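Local structure of fructose-1,6-bisphosphatase (Pyrococcus furiosus, 1XI6) at residues Glu26-Pro31 against Glu59-Ser64; Arg131-Ile136 against Leu191-Leu196; Thr209-Gly214 against Asp241-Ile246. The protein catalyses the magnesium-dependent hydrolysis of fructose 1,6-bisphosphate to fructose 6-phosphate and phosphate, with weak activity on inositol 1-phosphate. All blocks are in the same frame, centred on the assembly; numbering follows the deposited sequence.

Contact 1 (Glu26-Pro31 against Glu59-Ser64); sequences ETTIMP and EDLILS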
loop_
_atom_site.group_PDB
_atom_site.type_symbol
_atom_site.label_atom_id
_atom_site.label_comp_id
_atom_site.label_asym_id
_atom_site.label_seq_id
_atom_site.Cartn_x
_atom_site.Cartn_y
_atom_site.Cartn_z
ATOM N N GLU A 26 -8.796 6.794 13.349
ATOM C CA GLU A 26 -8.076 7.106 14.576
ATOM C C GLU A 26 -8.970 6.907 15.792
ATOM O O GLU A 26 -8.515 6.426 16.832
ATOM C CB GLU A 26 -7.497 8.525 14.536
ATOM C CG GLU A 26 -6.197 8.674 13.726
ATOM C CD GLU A 26 -4.918 8.282 14.491
ATOM O OE1 GLU A 26 -3.814 8.509 13.940
ATOM O OE2 GLU A 26 -4.996 7.759 15.630
ATOM N N THR A 27 -10.244 7.259 15.646
ATOM C CA THR A 27 -11.197 7.198 16.755
ATOM C C THR A 27 -11.868 5.836 16.895
ATOM O O THR A 27 -12.161 5.406 18.006
ATOM C CB THR A 27 -12.290 8.286 16.638
ATOM O OG1 THR A 27 -12.884 8.232 15.336
ATOM C CG2 THR A 27 -11.701 9.668 16.878
ATOM N N THR A 28 -12.088 5.170 15.765
ATOM C CA THR A 28 -12.922 3.970 15.682
ATOM C C THR A 28 -12.125 2.658 15.597
ATOM O O THR A 28 -12.515 1.668 16.213
ATOM C CB THR A 28 -13.922 4.098 14.503
ATOM O OG1 THR A 28 -14.733 5.256 14.712
ATOM C CG2 THR A 28 -14.831 2.896 14.375
ATOM N N ILE A 29 -11.022 2.637 14.853
ATOM C CA ILE A 29 -10.253 1.391 14.723
ATOM C C ILE A 29 -9.013 1.313 15.637
ATOM O O ILE A 29 -8.650 0.237 16.092
ATOM C CB ILE A 29 -9.966 1.018 13.224
ATOM C CG1 ILE A 29 -11.234 0.491 12.557
ATOM C CG2 ILE A 29 -8.923 -0.084 13.097
ATOM C CD1 ILE A 29 -12.092 1.521 11.941
ATOM N N MET A 30 -8.390 2.451 15.919
ATOM C CA MET A 30 -7.200 2.491 16.781
ATOM C C MET A 30 -7.375 1.922 18.199
ATOM O O MET A 30 -6.439 1.301 18.711
ATOM C CB MET A 30 -6.606 3.904 16.844
ATOM C CG MET A 30 -5.650 4.241 15.719
ATOM S SD MET A 30 -4.352 3.016 15.514
ATOM C CE MET A 30 -3.401 3.195 17.018
ATOM N N PRO A 31 -8.562 2.132 18.838
ATOM C CA PRO A 31 -8.883 1.415 20.082
ATOM C C PRO A 31 -8.612 -0.086 20.055
ATOM O O PRO A 31 -8.346 -0.664 21.098
ATOM C CB PRO A 31 -10.384 1.641 20.231
ATOM C CG PRO A 31 -10.634 2.922 19.594
ATOM C CD PRO A 31 -9.651 3.068 18.480
ATOM N N GLU A 59 -13.141 -2.069 6.777
ATOM C CA GLU A 59 -13.849 -2.057 5.493
ATOM C C GLU A 59 -15.185 -1.305 5.563
ATOM O O GLU A 59 -15.491 -0.521 4.672
ATOM C CB GLU A 59 -14.065 -3.480 4.978
ATOM C CG GLU A 59 -14.342 -3.572 3.483
ATOM C CD GLU A 59 -13.087 -3.491 2.653
ATOM N N ASP A 60 -15.962 -1.534 6.625
ATOM C CA ASP A 60 -17.276 -0.904 6.792
ATOM C C ASP A 60 -17.169 0.601 6.944
ATOM O O ASP A 60 -17.974 1.348 6.379
ATOM C CB ASP A 60 -17.999 -1.473 8.012
ATOM C CG ASP A 60 -18.469 -2.907 7.815
ATOM O OD1 ASP A 60 -18.509 -3.413 6.659
ATOM O OD2 ASP A 60 -18.799 -3.532 8.848
ATOM N N LEU A 61 -16.167 1.019 7.714
ATOM C CA LEU A 61 -15.865 2.416 7.967
ATOM C C LEU A 61 -15.585 3.170 6.672
ATOM O O LEU A 61 -16.130 4.249 6.447
ATOM C CB LEU A 61 -14.667 2.528 8.913
ATOM C CG LEU A 61 -14.194 3.937 9.264
ATOM C CD1 LEU A 61 -15.084 4.535 10.334
ATOM C CD2 LEU A 61 -12.759 3.924 9.718
ATOM N N ILE A 62 -14.738 2.594 5.824
ATOM C CA ILE A 62 -14.361 3.241 4.575
ATOM C C ILE A 62 -15.506 3.236 3.559
ATOM O O ILE A 62 -15.821 4.288 2.989
ATOM C CB ILE A 62 -13.074 2.645 3.985
ATOM C CG1 ILE A 62 -11.902 2.983 4.902
ATOM C CG2 ILE A 62 -12.826 3.179 2.568
ATOM C CD1 ILE A 62 -10.590 2.356 4.506
ATOM N N LEU A 63 -16.128 2.073 3.351
ATOM C CA LEU A 63 -17.214 1.954 2.374
ATOM C C LEU A 63 -18.388 2.882 2.695
ATOM O O LEU A 63 -18.960 3.482 1.784
ATOM C CB LEU A 63 -17.677 0.502 2.206
ATOM C CG LEU A 63 -16.658 -0.550 1.740
ATOM C CD1 LEU A 63 -17.321 -1.910 1.700
ATOM C CD2 LEU A 63 -16.011 -0.226 0.404
ATOM N N SER A 64 -18.729 3.020 3.977
ATOM C CA SER A 64 -19.849 3.873 4.393
ATOM C C SER A 64 -19.665 5.359 4.032
ATOM O O SER A 64 -20.639 6.120 4.001
ATOM C CB SER A 64 -20.138 3.704 5.894
ATOM O OG SER A 64 -19.145 4.308 6.709
#
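Ile29 and Leu61 meet where the chain at the end region of helix 11-28 comes up against helix 53-66, in the N-terminal part of the inositol monophosphatase fold. The contact is small and mainly apolar. About 105 Å² is buried, and no hydrogen bond crosses it. The close side belongs to Ile29, which is buried. Its CD1 lies 3.3 Å from Leu61 CD2 and also faces CB and CG of the same leucine. The two side chains run alongside each other in opposite directions. Leu61 carries CG anti to its backbone N (chi1 179°), which brings the isopropyl end, with CD2, to Ile29 CD1. Behind this pair the core continues, with Ile62 of the second helix resting on Ile21 of the first. The side chain of Ile29 is also about 5 Å from that of Leu94, a probable magnesium ligand by similarity.

The outer side is looser. Thr28 is exposed and approaches less closely, its CB 4.3 Å from Leu61 CD1. Leu61 itself is partly exposed and also touches Asp24. One turn of helix further on, Ser64 OG donates to Leu61 O at 3.0 Å, from above the carbonyl plane.

Contact 2 (Arg131-Ile136 against Leu191-Leu196); sequences RFFEGI and LAMGAL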
loop_
_atom_site.group_PDB
_atom_site.type_symbol
_atom_site.label_atom_id
_atom_site.label_comp_id
_atom_site.label_asym_id
_atom_site.label_seq_id
_atom_site.Cartn_x
_atom_site.Cartn_y
_atom_site.Cartn_z
ATOM N N ARG A 131 2.058 9.421 9.970
ATOM C CA ARG A 131 2.668 9.781 8.703
ATOM C C ARG A 131 1.674 9.736 7.568
ATOM O O ARG A 131 1.008 8.727 7.354
ATOM C CB ARG A 131 3.845 8.862 8.402
ATOM C CG ARG A 131 5.089 9.223 9.159
ATOM C CD ARG A 131 6.243 8.487 8.584
ATOM N NE ARG A 131 7.423 8.569 9.428
ATOM C CZ ARG A 131 8.072 7.520 9.915
ATOM N NH1 ARG A 131 9.139 7.709 10.664
ATOM N NH2 ARG A 131 7.668 6.286 9.651
ATOM N N PHE A 132 1.595 10.845 6.843
ATOM C CA PHE A 132 0.658 10.992 5.746
ATOM C C PHE A 132 1.405 11.013 4.428
ATOM O O PHE A 132 1.958 12.026 4.044
ATOM C CB PHE A 132 -0.184 12.252 5.954
ATOM C CG PHE A 132 -1.267 12.448 4.934
ATOM C CD1 PHE A 132 -2.126 11.412 4.588
ATOM C CD2 PHE A 132 -1.440 13.687 4.330
ATOM C CE1 PHE A 132 -3.126 11.602 3.645
ATOM C CE2 PHE A 132 -2.437 13.893 3.388
ATOM C CZ PHE A 132 -3.282 12.853 3.045
ATOM N N PHE A 133 1.433 9.871 3.755
ATOM C CA PHE A 133 2.116 9.742 2.474
ATOM C C PHE A 133 1.163 10.050 1.329
ATOM O O PHE A 133 0.033 9.561 1.296
ATOM C CB PHE A 133 2.669 8.332 2.270
ATOM C CG PHE A 133 3.708 7.922 3.266
ATOM C CD1 PHE A 133 3.346 7.240 4.431
ATOM C CD2 PHE A 133 5.060 8.181 3.029
ATOM C CE1 PHE A 133 4.311 6.847 5.356
ATOM C CE2 PHE A 133 6.036 7.790 3.943
ATOM C CZ PHE A 133 5.665 7.124 5.109
ATOM N N GLU A 134 1.636 10.854 0.387
ATOM C CA GLU A 134 0.851 11.208 -0.786
ATOM C C GLU A 134 1.580 10.886 -2.073
ATOM O O GLU A 134 2.765 11.150 -2.206
ATOM C CB GLU A 134 0.459 12.675 -0.747
ATOM C CG GLU A 134 -0.780 12.931 0.069
ATOM C CD GLU A 134 -1.066 14.406 0.218
ATOM O OE1 GLU A 134 -0.270 15.102 0.888
ATOM O OE2 GLU A 134 -2.086 14.878 -0.330
ATOM N N GLY A 135 0.857 10.298 -3.015
ATOM C CA GLY A 135 1.386 10.007 -4.343
ATOM C C GLY A 135 0.519 10.717 -5.352
ATOM O O GLY A 135 -0.633 10.326 -5.566
ATOM N N ILE A 136 1.074 11.767 -5.957
ATOM C CA ILE A 136 0.329 12.665 -6.841
ATOM C C ILE A 136 1.036 12.759 -8.206
ATOM O O ILE A 136 2.013 13.519 -8.359
ATOM C CB ILE A 136 0.160 14.071 -6.194
ATOM C CG1 ILE A 136 -0.414 13.950 -4.768
ATOM C CG2 ILE A 136 -0.695 14.972 -7.083
ATOM C CD1 ILE A 136 -0.297 15.203 -3.902
ATOM N N LEU A 191 10.365 2.904 1.307
ATOM C CA LEU A 191 11.224 3.085 0.140
ATOM C C LEU A 191 11.130 4.509 -0.421
ATOM O O LEU A 191 12.156 5.152 -0.651
ATOM C CB LEU A 191 10.877 2.052 -0.934
ATOM C CG LEU A 191 11.425 2.153 -2.368
ATOM C CD1 LEU A 191 12.946 2.213 -2.409
ATOM C CD2 LEU A 191 10.913 0.989 -3.220
ATOM N N ALA A 192 9.905 4.989 -0.619
ATOM C CA ALA A 192 9.644 6.339 -1.141
ATOM C C ALA A 192 10.182 7.434 -0.227
ATOM O O ALA A 192 10.346 8.583 -0.638
ATOM C CB ALA A 192 8.147 6.534 -1.361
ATOM N N MET A 193 10.448 7.052 1.016
ATOM C CA MET A 193 10.905 7.946 2.063
ATOM C C MET A 193 12.426 7.869 2.213
ATOM O O MET A 193 13.046 8.750 2.798
ATOM C CB MET A 193 10.219 7.526 3.361
ATOM C CG MET A 193 10.384 8.451 4.546
ATOM S SD MET A 193 9.492 7.788 5.955
ATOM C CE MET A 193 10.527 6.413 6.429
ATOM N N GLY A 194 13.017 6.807 1.686
ATOM C CA GLY A 194 14.445 6.587 1.803
ATOM C C GLY A 194 14.845 5.895 3.093
ATOM O O GLY A 194 15.981 6.044 3.543
ATOM N N ALA A 195 13.921 5.140 3.689
ATOM C CA ALA A 195 14.222 4.305 4.855
ATOM C C ALA A 195 14.825 2.981 4.427
ATOM O O ALA A 195 15.483 2.303 5.219
ATOM C CB ALA A 195 12.977 4.052 5.663
ATOM N N LEU A 196 14.578 2.620 3.168
ATOM C CA LEU A 196 15.010 1.355 2.581
ATOM C C LEU A 196 15.505 1.631 1.177
ATOM O O LEU A 196 15.249 2.713 0.619
ATOM C CB LEU A 196 13.852 0.348 2.535
ATOM C CG LEU A 196 13.256 -0.240 3.824
ATOM C CD1 LEU A 196 11.903 -0.867 3.544
ATOM C CD2 LEU A 196 14.170 -1.254 4.500
#
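Strand 131-136 of the large mixed sheet runs past the C-terminal end of helix 184-193, and the two backbones come closest at Phe133 and Met193, whose CA atoms are 9.0 Å apart. The contact packs this helix end on the sheet. The helix ends in a Schellman motif. Gly194 has a positive phi of 85°, where a CB would be jammed against the preceding carbonyl oxygen. Its N bonds to Leu191 O at 3.0 Å.

Met193, just before this glycine, bridges the gap with its sulfur. CG is anti to the backbone N (chi1 -171°), and the chain stays extended to SD before bending at chi3. The sulfur makes a Met-aromatic contact with Phe133. It sits at the ring edge, in the ring plane, 5.1 Å from the ring centroid. The Phe133 atoms nearest to it are CE2 and CZ.

Leu143 of the neighbouring strand 140-143 touches Arg131, Phe133 and Met193. The charge of Arg131 is met elsewhere, by a salt bridge from NH2 to Glu126 OE1. The side chains of Arg131 and Met193 cross at about a right angle. The sulfur also lies over one guanidinium face, toward its rim, with Met193 SD 4.1 Å from Arg131 NE.

Contact 3 (Thr209-Gly214 against Asp241-Ile246); sequences TDIAAG and DRLDVI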
loop_
_atom_site.group_PDB
_atom_site.type_symbol
_atom_site.label_atom_id
_atom_site.label_comp_id
_atom_site.label_asym_id
_atom_site.label_seq_id
_atom_site.Cartn_x
_atom_site.Cartn_y
_atom_site.Cartn_z
ATOM N N THR A 209 -4.942 -4.952 -4.520
ATOM C CA THR A 209 -5.520 -4.213 -3.374
ATOM C C THR A 209 -4.470 -3.912 -2.278
ATOM O O THR A 209 -4.671 -3.005 -1.459
ATOM C CB THR A 209 -6.794 -4.884 -2.743
ATOM O OG1 THR A 209 -6.492 -6.205 -2.276
ATOM C CG2 THR A 209 -7.926 -4.944 -3.744
ATOM N N ASP A 210 -3.361 -4.660 -2.285
ATOM C CA ASP A 210 -2.255 -4.428 -1.353
ATOM C C ASP A 210 -1.246 -3.434 -1.901
ATOM O O ASP A 210 -0.766 -2.571 -1.171
ATOM C CB ASP A 210 -1.528 -5.735 -0.996
ATOM C CG ASP A 210 -2.449 -6.777 -0.366
ATOM O OD1 ASP A 210 -2.477 -7.922 -0.867
ATOM O OD2 ASP A 210 -3.144 -6.450 0.629
ATOM N N ILE A 211 -0.918 -3.540 -3.181
ATOM C CA ILE A 211 0.282 -2.857 -3.667
ATOM C C ILE A 211 0.024 -1.593 -4.493
ATOM O O ILE A 211 0.954 -0.840 -4.772
ATOM C CB ILE A 211 1.200 -3.835 -4.425
ATOM C CG1 ILE A 211 0.526 -4.326 -5.711
ATOM C CG2 ILE A 211 1.583 -5.012 -3.515
ATOM C CD1 ILE A 211 1.507 -4.627 -6.818
ATOM N N ALA A 212 -1.230 -1.357 -4.858
ATOM C CA ALA A 212 -1.609 -0.236 -5.712
ATOM C C ALA A 212 -1.094 1.127 -5.221
ATOM O O ALA A 212 -0.243 1.736 -5.874
ATOM C CB ALA A 212 -3.117 -0.208 -5.915
ATOM N N ALA A 213 -1.595 1.588 -4.078
ATOM C CA ALA A 213 -1.209 2.891 -3.525
ATOM C C ALA A 213 0.303 3.002 -3.285
ATOM O O ALA A 213 0.909 4.028 -3.589
ATOM C CB ALA A 213 -1.985 3.178 -2.254
ATOM N N GLY A 214 0.896 1.934 -2.758
ATOM C CA GLY A 214 2.328 1.870 -2.504
ATOM C C GLY A 214 3.196 1.923 -3.747
ATOM O O GLY A 214 4.305 2.459 -3.693
ATOM N N ASP A 241 -5.799 -11.006 -8.713
ATOM C CA ASP A 241 -4.438 -11.129 -9.263
ATOM C C ASP A 241 -3.430 -11.397 -8.140
ATOM O O ASP A 241 -3.527 -10.812 -7.051
ATOM C CB ASP A 241 -4.032 -9.858 -10.023
ATOM C CG ASP A 241 -4.767 -9.683 -11.365
ATOM O OD1 ASP A 241 -4.339 -8.805 -12.161
ATOM O OD2 ASP A 241 -5.767 -10.399 -11.634
ATOM N N ARG A 242 -2.479 -12.291 -8.390
ATOM C CA ARG A 242 -1.436 -12.583 -7.394
ATOM C C ARG A 242 -0.057 -12.301 -7.980
ATOM O O ARG A 242 0.322 -12.865 -9.015
ATOM C CB ARG A 242 -1.573 -14.007 -6.821
ATOM C CG ARG A 242 -2.873 -14.198 -6.009
ATOM C CD ARG A 242 -2.640 -14.819 -4.623
ATOM N N LEU A 243 0.679 -11.409 -7.297
ATOM C CA LEU A 243 1.819 -10.706 -7.901
ATOM C C LEU A 243 3.177 -10.902 -7.204
ATOM O O LEU A 243 3.267 -11.472 -6.108
ATOM C CB LEU A 243 1.496 -9.204 -7.996
ATOM C CG LEU A 243 0.187 -8.777 -8.685
ATOM C CD1 LEU A 243 -0.352 -7.471 -8.087
ATOM C CD2 LEU A 243 0.340 -8.662 -10.210
ATOM N N ASP A 244 4.225 -10.436 -7.885
ATOM C CA ASP A 244 5.568 -10.277 -7.329
ATOM C C ASP A 244 5.927 -8.804 -7.399
ATOM O O ASP A 244 5.628 -8.136 -8.407
ATOM C CB ASP A 244 6.596 -11.045 -8.154
ATOM C CG ASP A 244 6.477 -12.549 -7.998
ATOM O OD1 ASP A 244 5.435 -13.031 -7.484
ATOM O OD2 ASP A 244 7.434 -13.258 -8.406
ATOM N N VAL A 245 6.557 -8.277 -6.352
ATOM C CA VAL A 245 7.136 -6.945 -6.496
ATOM C C VAL A 245 8.654 -6.992 -6.355
ATOM O O VAL A 245 9.213 -7.721 -5.508
ATOM C CB VAL A 245 6.477 -5.841 -5.589
ATOM C CG1 VAL A 245 4.976 -5.784 -5.812
ATOM C CG2 VAL A 245 6.778 -6.057 -4.114
ATOM N N ILE A 246 9.297 -6.236 -7.238
ATOM C CA ILE A 246 10.697 -5.896 -7.133
ATOM C C ILE A 246 10.677 -4.394 -7.337
ATOM O O ILE A 246 10.625 -3.893 -8.473
ATOM C CB ILE A 246 11.559 -6.644 -8.173
ATOM C CG1 ILE A 246 11.661 -8.125 -7.796
ATOM C CG2 ILE A 246 12.963 -6.044 -8.261
ATOM C CD1 ILE A 246 11.439 -9.075 -8.938
#
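Ile211 of helix 208-219 packs on Leu243 and Val245 of strand 243-248, a helix-on-sheet contact in the core of the phosphatase fold. All contacts across it are apolar, and about 126 Å² is buried. Ile211 CD1 reaches both partners, 3.6 Å from Leu243 CD1 and 3.8 Å from Val245 CG1. Its CG1 also faces the leucine, while its CG2 lies 4.2 Å from Val245 CG1. With chi1 at 66°, CG1 stands between the backbone N and the carbonyl carbon, and the ethyl arm reaches the two strand side chains. Replacing Ile211 by an alanine removes both branches and is likely to open a gap between helix and strand beside Leu243 and Val245.

The polar groups bond elsewhere. Asp210 OD1 accepts a hydrogen bond from Arg207 N. Its other oxygen, OD2, is close to Asp92 OD2. By similarity both aspartates bind the second magnesium.

Leu243 and Val245 point toward the helix, whereas Asp244 between them points away. Val245 also touches Val199 and Asp201 of the adjoining strand 198-202. On another side, Ala212 and Ala213 pack on strand 108-115, so the helix lies between the two sheets.

How the contacts relate
The three contacts come in order along the chain, without overlap. Contacts 1 and 2 have centres about 23 Å apart, as do contacts 1 and 3. Contacts 2 and 3 are nearer, at about 16 Å between centres, and no two of the three touch. Contact 1 joins helices 11-28 and 53-66, and helix 11-28 also packs on strand 131-136 of contact 2. That strand belongs to the larger sheet, whereas strand 243-248 of contact 3 belongs to the smaller one. Helix 208-219 of contact 3 lies between the two sheets. Helix 184-193 of contact 2 packs on the larger one, and its Ile184 comes near Val245 of contact 3. Contacts 1 and 3 lie nearest the probable magnesium site, through Leu94 and Asp210.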